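Long-range contacts in IclR family transcriptional regulator (Brucella abortus, PDB 5WHM), which represses transcription as an IclR-type regulator, probably binding DNA through its helix-turn-helix domain under the control of a C-terminal regulatory domain: residues Ala118-Ala123 against Leu132-Gly137; Thr9-Gly14 against Leu26-Glu31; Tyr205-Gly210 against Glu245-Asp250. One frame throughout, in Å; residues are numbered along the deposited sequence.

Interaction 1. Residues Ala118-Ala123 against Leu132-Gly137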
loop_
_atom_site.group_PDB
_atom_site.type_symbol
_atom_site.label_atom_id
_atom_site.label_comp_id
_atom_site.label_asym_id
_atom_site.label_seq_id
_atom_site.Cartn_x
_atom_site.Cartn_y
_atom_site.Cartn_z
ATOM N N ALA C 118 -10.777 8.093 -17.647
ATOM C CA ALA C 118 -10.078 7.113 -16.817
ATOM C C ALA C 118 -10.825 5.774 -16.740
ATOM O O ALA C 118 -12.051 5.730 -16.573
ATOM C CB ALA C 118 -9.872 7.678 -15.413
ATOM N N VAL C 119 -10.077 4.678 -16.861
ATOM C CA VAL C 119 -10.594 3.319 -16.706
ATOM C C VAL C 119 -9.876 2.701 -15.508
ATOM O O VAL C 119 -8.645 2.812 -15.401
ATOM C CB VAL C 119 -10.384 2.482 -17.981
ATOM C CG1 VAL C 119 -10.845 1.050 -17.819
ATOM C CG2 VAL C 119 -11.140 3.163 -19.195
ATOM N N ALA C 120 -10.643 2.090 -14.598
ATOM C CA ALA C 120 -10.080 1.579 -13.349
ATOM C C ALA C 120 -10.544 0.149 -13.115
ATOM O O ALA C 120 -11.558 -0.309 -13.670
ATOM C CB ALA C 120 -10.452 2.464 -12.133
HETATM N N MSE C 121 -9.775 -0.547 -12.282
HETATM C CA MSE C 121 -10.110 -1.865 -11.796
HETATM C C MSE C 121 -10.140 -1.818 -10.246
HETATM O O MSE C 121 -9.222 -1.281 -9.642
HETATM C CB MSE C 121 -9.101 -2.897 -12.289
HETATM C CG MSE C 121 -9.366 -4.303 -11.796
HETATM SE SE MSE C 121 -8.001 -5.558 -12.443
HETATM C CE MSE C 121 -6.370 -4.873 -11.548
ATOM N N ALA C 122 -11.216 -2.338 -9.645
ATOM C CA ALA C 122 -11.475 -2.174 -8.217
ATOM C C ALA C 122 -11.991 -3.482 -7.631
ATOM O O ALA C 122 -12.516 -4.334 -8.351
ATOM C CB ALA C 122 -12.500 -1.056 -7.951
ATOM N N ALA C 123 -11.844 -3.629 -6.306
ATOM C CA ALA C 123 -12.475 -4.721 -5.570
ATOM C C ALA C 123 -12.916 -4.199 -4.200
ATOM O O ALA C 123 -12.431 -3.169 -3.716
ATOM C CB ALA C 123 -11.526 -5.926 -5.405
ATOM N N LEU C 132 -7.434 -0.965 -7.612
ATOM C CA LEU C 132 -6.233 -1.778 -7.803
ATOM C C LEU C 132 -5.370 -1.280 -8.952
ATOM O O LEU C 132 -4.138 -1.482 -8.942
ATOM C CB LEU C 132 -6.627 -3.233 -8.081
ATOM C CG LEU C 132 -7.733 -3.775 -7.167
ATOM C CD1 LEU C 132 -8.215 -5.182 -7.590
ATOM C CD2 LEU C 132 -7.190 -3.789 -5.734
ATOM N N ASP C 133 -5.991 -0.635 -9.936
ATOM C CA ASP C 133 -5.285 -0.144 -11.102
ATOM C C ASP C 133 -6.167 0.924 -11.746
ATOM O O ASP C 133 -7.401 0.878 -11.632
ATOM C CB ASP C 133 -4.930 -1.261 -12.107
ATOM C CG ASP C 133 -3.739 -0.871 -12.989
ATOM O OD1 ASP C 133 -3.334 -1.644 -13.873
ATOM O OD2 ASP C 133 -3.172 0.229 -12.778
ATOM N N VAL C 134 -5.518 1.923 -12.329
ATOM C CA VAL C 134 -6.169 3.053 -12.986
ATOM C C VAL C 134 -5.326 3.402 -14.197
ATOM O O VAL C 134 -4.101 3.536 -14.088
ATOM C CB VAL C 134 -6.287 4.314 -12.100
ATOM C CG1 VAL C 134 -7.112 5.396 -12.831
ATOM C CG2 VAL C 134 -6.868 4.016 -10.766
ATOM N N VAL C 135 -5.975 3.592 -15.332
ATOM C CA VAL C 135 -5.314 3.992 -16.562
ATOM C C VAL C 135 -6.064 5.194 -17.106
ATOM O O VAL C 135 -7.299 5.197 -17.130
ATOM C CB VAL C 135 -5.297 2.835 -17.577
ATOM C CG1 VAL C 135 -5.095 3.343 -18.965
ATOM C CG2 VAL C 135 -4.199 1.842 -17.200
ATOM N N GLN C 136 -5.328 6.218 -17.518
ATOM C CA GLN C 136 -5.921 7.408 -18.102
ATOM C C GLN C 136 -5.682 7.436 -19.602
ATOM O O GLN C 136 -4.620 7.018 -20.088
ATOM C CB GLN C 136 -5.348 8.659 -17.463
ATOM C CG GLN C 136 -5.672 8.706 -16.017
ATOM C CD GLN C 136 -6.290 10.015 -15.599
ATOM O OE1 GLN C 136 -7.013 10.079 -14.598
ATOM N NE2 GLN C 136 -5.998 11.076 -16.348
ATOM N N GLY C 137 -6.668 7.943 -20.330
ATOM C CA GLY C 137 -6.501 8.087 -21.759
ATOM C C GLY C 137 -5.270 8.902 -22.086
ATOM O O GLY C 137 -4.906 9.808 -21.329
#
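Main-chain hydrogen bonds carry most of the pairing between Ala118-Ala123 and Leu132-Gly137, which run antiparallel. Val119 and Val135 form a hydrogen-bonded pair: Val119 N reaches Val135 O at 2.8 Å, and Val135 N returns to Val119 O at 2.8 Å, each donor sitting nearly along the axis of the carbonyl it meets. Two residues on, Met121 N binds Asp133 O at 2.8 Å, but from above the carbonyl plane, 31° out of it. Met121 O, a backbone carbonyl oxygen, is gripped twice, by Leu132 N in its plane at 2.7 Å and weakly by Asp133 N at 3.3 Å.

Apolar contacts fill in on both faces. Met121, a selenomethionine, leaves the backbone with CG anti to N and bends at its third torsion (65°), so that its side chain and that of Leu132 cross obliquely and CE comes to 3.8 Å from Leu132 CB, also touching Asp133 CB. On the same side, Leu132 CD1 rests against Ala123 CB. On the opposite face, at the non-hydrogen-bonded pair, Ala120 CB meets Val134 CG2 at 4.1 Å.

The one charged group turns away from the partner strand. The Asp133 carboxylate makes salt bridges with Arg101 and with Arg145 of the second subunit, which should favour its ionised form.

Leu132 and Asp133, both facing Met121, make a classic beta bulge in a hairpin of the antiparallel sheet of the GAF-like IclR C-terminal domain.

Interaction 2. Residues Thr9-Gly14 against Leu26-Glu31. With ACY (acetic acid), chain K.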
loop_
_atom_site.group_PDB
_atom_site.type_symbol
_atom_site.label_atom_id
_atom_site.label_comp_id
_atom_site.label_asym_id
_atom_site.label_seq_id
_atom_site.Cartn_x
_atom_site.Cartn_y
_atom_site.Cartn_z
ATOM N N THR C 9 -17.995 -5.950 11.097
ATOM C CA THR C 9 -17.910 -5.435 12.465
ATOM C C THR C 9 -17.152 -6.428 13.339
ATOM O O THR C 9 -17.741 -7.085 14.213
ATOM C CB THR C 9 -19.305 -5.189 13.033
ATOM O OG1 THR C 9 -20.028 -6.422 13.013
ATOM C CG2 THR C 9 -20.049 -4.155 12.201
ATOM N N PRO C 10 -15.837 -6.557 13.137
ATOM C CA PRO C 10 -15.083 -7.602 13.845
ATOM C C PRO C 10 -14.968 -7.385 15.347
ATOM O O PRO C 10 -14.558 -8.319 16.054
ATOM C CB PRO C 10 -13.703 -7.556 13.177
ATOM C CG PRO C 10 -13.597 -6.197 12.610
ATOM C CD PRO C 10 -14.975 -5.765 12.243
ATOM N N LEU C 11 -15.303 -6.208 15.867
ATOM C CA LEU C 11 -15.194 -6.006 17.303
ATOM C C LEU C 11 -16.517 -6.297 18.011
ATOM O O LEU C 11 -16.612 -6.125 19.232
ATOM C CB LEU C 11 -14.689 -4.586 17.612
ATOM C CG LEU C 11 -13.251 -4.242 17.118
ATOM C CD1 LEU C 11 -12.630 -3.134 17.948
ATOM C CD2 LEU C 11 -12.323 -5.448 17.073
ATOM N N GLU C 12 -17.515 -6.777 17.268
ATOM C CA GLU C 12 -18.818 -7.181 17.803
ATOM C C GLU C 12 -18.707 -8.169 18.958
ATOM O O GLU C 12 -17.649 -8.774 19.178
ATOM C CB GLU C 12 -19.652 -7.814 16.696
ATOM C CG GLU C 12 -19.100 -9.172 16.243
ATOM C CD GLU C 12 -19.916 -9.801 15.122
ATOM O OE1 GLU C 12 -20.265 -9.074 14.167
ATOM O OE2 GLU C 12 -20.212 -11.017 15.196
ATOM N N ALA C 13 -19.811 -8.364 19.677
ATOM C CA ALA C 13 -19.806 -9.220 20.853
ATOM C C ALA C 13 -19.670 -10.690 20.464
ATOM O O ALA C 13 -20.275 -11.157 19.494
ATOM C CB ALA C 13 -21.085 -9.012 21.671
ATOM N N GLY C 14 -18.840 -11.408 21.220
ATOM C CA GLY C 14 -18.844 -12.860 21.214
ATOM C C GLY C 14 -18.279 -13.545 19.988
ATOM O O GLY C 14 -18.735 -14.640 19.645
ATOM N N LEU C 26 -5.459 -9.474 17.708
ATOM C CA LEU C 26 -5.090 -9.142 16.336
ATOM C C LEU C 26 -6.190 -8.321 15.655
ATOM O O LEU C 26 -5.901 -7.304 15.017
ATOM C CB LEU C 26 -4.826 -10.428 15.555
ATOM C CG LEU C 26 -4.576 -10.274 14.061
ATOM C CD1 LEU C 26 -3.444 -9.266 13.833
ATOM C CD2 LEU C 26 -4.228 -11.601 13.431
ATOM N N ALA C 27 -7.462 -8.740 15.797
ATOM C CA ALA C 27 -8.569 -7.952 15.250
ATOM C C ALA C 27 -8.558 -6.533 15.800
ATOM O O ALA C 27 -8.787 -5.570 15.061
ATOM C CB ALA C 27 -9.911 -8.629 15.554
ATOM N N ARG C 28 -8.285 -6.377 17.100
ATOM C CA ARG C 28 -8.367 -5.049 17.698
ATOM C C ARG C 28 -7.251 -4.145 17.185
ATOM O O ARG C 28 -7.465 -2.949 16.958
ATOM C CB ARG C 28 -8.303 -5.148 19.223
ATOM C CG ARG C 28 -9.548 -5.722 19.913
ATOM C CD ARG C 28 -9.264 -5.808 21.425
ATOM N NE ARG C 28 -10.485 -6.235 22.091
ATOM C CZ ARG C 28 -10.587 -6.486 23.385
ATOM N NH1 ARG C 28 -9.520 -6.369 24.172
ATOM N NH2 ARG C 28 -11.751 -6.857 23.871
ATOM N N GLY C 29 -6.040 -4.688 17.037
ATOM C CA GLY C 29 -4.951 -3.895 16.480
ATOM C C GLY C 29 -5.192 -3.483 15.038
ATOM O O GLY C 29 -4.876 -2.356 14.646
ATOM N N LEU C 30 -5.745 -4.388 14.220
ATOM C CA LEU C 30 -6.021 -4.002 12.832
ATOM C C LEU C 30 -7.150 -2.982 12.762
ATOM O O LEU C 30 -7.125 -2.085 11.905
ATOM C CB LEU C 30 -6.368 -5.227 11.994
ATOM C CG LEU C 30 -5.134 -6.107 11.750
ATOM C CD1 LEU C 30 -5.569 -7.481 11.309
ATOM C CD2 LEU C 30 -4.277 -5.497 10.674
ATOM N N GLU C 31 -8.127 -3.085 13.667
ATOM C CA GLU C 31 -9.173 -2.069 13.756
ATOM C C GLU C 31 -8.585 -0.702 14.127
ATOM O O GLU C 31 -9.035 0.331 13.618
ATOM C CB GLU C 31 -10.203 -2.525 14.780
ATOM C CG GLU C 31 -11.622 -2.142 14.516
ATOM C CD GLU C 31 -12.122 -2.445 13.088
ATOM O OE1 GLU C 31 -11.953 -3.564 12.564
ATOM O OE2 GLU C 31 -12.712 -1.537 12.496
HETATM C C ACY K . -5.507 -5.985 23.700
HETATM O O ACY K . -6.641 -6.423 23.444
HETATM O OXT ACY K . -5.065 -5.267 24.649
HETATM C CH3 ACY K . -4.548 -6.430 22.698
#
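Van der Waals packing does the work where the loop Thr9-Gly14 meets one side of the helical segment Leu26-Glu31. Leu11 is the main apolar side chain of the contact, its CG anti to the carbonyl carbon (chi1 -64°), and its two methyls divide the labour. CD1 lies 3.7 Å from Glu31 CG, the two side chains sliding past each other in opposite directions, while CD2 touches Arg28 CG at 4.0 Å and Ala27 CB at 4.3 Å. Leu54 packs on both Leu11 and Arg28, and Leu69 of the second subunit on both Pro10 and Ala27.

The polar ends of the helix side chains are engaged differently. The Glu31 chain folds at its second torsion (49°) and brings OE1 to 3.1 Å from Pro10 CG, crossing the proline at about a right angle; the same oxygen is held by a salt bridge to Arg126, whose side chain also touches Pro10. Arg28, extended from CG to NE, gives an NH1 hydrogen bond of 3.0 Å to O of an acetic acid molecule, probably from the crystallisation liquor, lying at the guanidinium edge.

Within the loop, a type I turn is closed by Glu12 N bonding Thr9 O, and Thr9 OG1 donates to the anti lone pair of Glu12 OE1 at 2.9 Å. A beta turn in the N-terminal arm thus docks on helix 24-33, the first helix of a winged helix-turn-helix domain.

Interaction 3. Residues Tyr205-Gly210 against Glu245-Asp250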
loop_
_atom_site.group_PDB
_atom_site.type_symbol
_atom_site.label_atom_id
_atom_site.label_comp_id
_atom_site.label_asym_id
_atom_site.label_seq_id
_atom_site.Cartn_x
_atom_site.Cartn_y
_atom_site.Cartn_z
ATOM N N TYR C 205 -24.567 -3.405 -17.160
ATOM C CA TYR C 205 -23.677 -2.477 -16.480
ATOM C C TYR C 205 -24.454 -1.761 -15.391
ATOM O O TYR C 205 -25.694 -1.857 -15.310
ATOM C CB TYR C 205 -23.082 -1.460 -17.472
ATOM C CG TYR C 205 -24.165 -0.711 -18.246
ATOM C CD1 TYR C 205 -24.942 0.269 -17.636
ATOM C CD2 TYR C 205 -24.399 -0.987 -19.578
ATOM C CE1 TYR C 205 -25.995 0.950 -18.374
ATOM C CE2 TYR C 205 -25.404 -0.318 -20.304
ATOM C CZ TYR C 205 -26.171 0.651 -19.695
ATOM O OH TYR C 205 -27.149 1.303 -20.422
ATOM N N CYS C 206 -23.719 -0.992 -14.582
ATOM C CA CYS C 206 -24.283 -0.056 -13.618
ATOM C C CYS C 206 -23.750 1.337 -13.908
ATOM O O CYS C 206 -22.567 1.498 -14.195
ATOM C CB CYS C 206 -23.915 -0.435 -12.156
ATOM S SG CYS C 206 -24.835 -1.879 -11.561
ATOM N N LEU C 207 -24.608 2.343 -13.776
ATOM C CA LEU C 207 -24.223 3.741 -13.913
ATOM C C LEU C 207 -24.171 4.436 -12.560
ATOM O O LEU C 207 -24.851 4.054 -11.596
ATOM C CB LEU C 207 -25.221 4.513 -14.790
ATOM C CG LEU C 207 -25.517 3.949 -16.173
ATOM C CD1 LEU C 207 -26.724 4.634 -16.882
ATOM C CD2 LEU C 207 -24.252 4.109 -16.992
ATOM N N SER C 208 -23.384 5.510 -12.521
ATOM C CA SER C 208 -23.524 6.542 -11.494
ATOM C C SER C 208 -23.470 7.883 -12.211
ATOM O O SER C 208 -22.382 8.385 -12.503
ATOM C CB SER C 208 -22.442 6.452 -10.429
ATOM O OG SER C 208 -22.650 7.500 -9.494
ATOM N N ILE C 209 -24.638 8.443 -12.523
ATOM C CA ILE C 209 -24.732 9.739 -13.201
ATOM C C ILE C 209 -24.774 10.813 -12.117
ATOM O O ILE C 209 -25.846 11.223 -11.645
ATOM C CB ILE C 209 -25.943 9.810 -14.129
ATOM C CG1 ILE C 209 -25.916 8.658 -15.132
ATOM C CG2 ILE C 209 -25.999 11.167 -14.833
ATOM C CD1 ILE C 209 -24.624 8.588 -15.928
ATOM N N GLY C 210 -23.589 11.283 -11.726
ATOM C CA GLY C 210 -23.454 12.305 -10.696
ATOM C C GLY C 210 -23.895 11.883 -9.309
ATOM O O GLY C 210 -24.184 12.745 -8.472
ATOM N N GLU C 245 -26.222 9.300 -22.256
ATOM C CA GLU C 245 -26.419 8.661 -23.557
ATOM C C GLU C 245 -25.125 8.045 -24.101
ATOM O O GLU C 245 -25.134 6.927 -24.635
ATOM C CB GLU C 245 -26.991 9.672 -24.546
ATOM C CG GLU C 245 -26.955 9.172 -25.980
ATOM C CD GLU C 245 -27.780 10.037 -26.919
ATOM O OE1 GLU C 245 -28.321 11.066 -26.453
ATOM O OE2 GLU C 245 -27.871 9.683 -28.114
ATOM N N LYS C 246 -24.000 8.754 -23.985
ATOM C CA LYS C 246 -22.724 8.161 -24.383
ATOM C C LYS C 246 -22.388 6.919 -23.549
ATOM O O LYS C 246 -21.877 5.922 -24.077
ATOM C CB LYS C 246 -21.612 9.202 -24.264
ATOM C CG LYS C 246 -20.302 8.789 -24.917
ATOM C CD LYS C 246 -19.323 9.963 -24.966
ATOM C CE LYS C 246 -18.246 9.767 -26.041
ATOM N NZ LYS C 246 -18.820 9.415 -27.376
ATOM N N LEU C 247 -22.652 6.953 -22.243
ATOM C CA LEU C 247 -22.338 5.788 -21.424
ATOM C C LEU C 247 -23.248 4.607 -21.756
ATOM O O LEU C 247 -22.779 3.466 -21.816
ATOM C CB LEU C 247 -22.426 6.146 -19.939
ATOM C CG LEU C 247 -21.376 7.164 -19.473
ATOM C CD1 LEU C 247 -21.589 7.575 -18.034
ATOM C CD2 LEU C 247 -19.947 6.657 -19.666
ATOM N N GLU C 248 -24.551 4.858 -21.983
ATOM C CA GLU C 248 -25.498 3.767 -22.217
ATOM C C GLU C 248 -25.325 3.147 -23.604
ATOM O O GLU C 248 -25.480 1.930 -23.775
ATOM C CB GLU C 248 -26.946 4.284 -22.068
ATOM C CG GLU C 248 -27.290 4.778 -20.653
ATOM C CD GLU C 248 -28.747 5.242 -20.518
ATOM O OE1 GLU C 248 -29.328 5.770 -21.507
ATOM O OE2 GLU C 248 -29.310 5.064 -19.413
ATOM N N ASP C 249 -25.068 3.974 -24.616
ATOM C CA ASP C 249 -25.045 3.507 -25.997
ATOM C C ASP C 249 -23.654 3.102 -26.486
ATOM O O ASP C 249 -23.548 2.338 -27.454
ATOM C CB ASP C 249 -25.562 4.603 -26.924
ATOM C CG ASP C 249 -27.062 4.894 -26.734
ATOM O OD1 ASP C 249 -27.732 4.274 -25.863
ATOM O OD2 ASP C 249 -27.556 5.762 -27.480
ATOM N N ASP C 250 -22.595 3.627 -25.873
ATOM C CA ASP C 250 -21.255 3.506 -26.439
ATOM C C ASP C 250 -20.296 2.930 -25.393
ATOM O O ASP C 250 -19.801 1.808 -25.542
ATOM C CB ASP C 250 -20.779 4.882 -26.958
ATOM C CG ASP C 250 -19.431 4.819 -27.717
ATOM O OD1 ASP C 250 -18.978 3.705 -28.059
ATOM O OD2 ASP C 250 -18.828 5.890 -27.990
HETATM O O HOH W 1 -27.643 0.350 -22.955
#
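Strand 206-209 and helical segment 245-250 run nearly antiparallel, their axes at 168° and 10.1 Å apart at closest approach. This is helix-on-sheet packing in the GAF-like C-terminal domain: the strand is an outermost one within the chain, next to strand 216-225, and the helix belongs to the long closing element 244-265. Alternation along the strand sorts the side chains. Tyr205, Leu207 and Ile209 start out toward the helix, whereas Cys206 and Ser208 meet helix 157-165 on the other side, Cys206 also touching helix 186-203.

Two leucines and an isoleucine form the apolar part. Leu207 and Leu247 cross obliquely, with Leu207 CD2 at 4.0 Å from Leu247 CB. Further along the strand, Ile209 CD1 meets CD1 of the same leucine, Leu247, at 3.8 Å, the two chains sliding past each other in opposite directions. The other methyl of Leu207, CD1, lies 3.6 Å from Glu248 OE2, and the two side chains cross at about a right angle. That carboxylate oxygen is anchored by a salt bridge to Arg244 one turn earlier, whose side chain also touches Leu207 and Ile209, so an ion pair borders the apolar patch.

Tyr205 takes the crowded first torsion, CG between the backbone N and the carbonyl carbon (chi1 55°), and this carries the phenol toward the helix at Glu248. Its ring is turned 41° from the Glu248 carboxylate plane. The hydroxyl meets carbon on the helix, Tyr205 OH standing 3.4 Å from Glu248 CB. Its polar link to the helix is indirect: a water in the plane of the ring, at its edge, is hydrogen-bonded to Tyr205 OH at 2.8 Å and donates to Glu248 O at 2.8 Å.

Interactions 1 and 3 are buried contacts of the same domain and reach the same antiparallel sheet, their centres about 17 Å apart, yet they work differently. Interaction 1 joins two neighbouring strands through the main chain, whereas interaction 3 lays a helix on an outermost strand through side chains and one water. Interaction 2, only partly buried, lies on the other side of the chain's centre from both and joins the N-terminal arm to the helix-turn-helix domain, where 9-14 and 26-31 pack without a hydrogen bond between them. The second subunit touches interactions 1 and 2 but not 3. In all three, an acidic side chain at the contact is paired with arginine outside the segments.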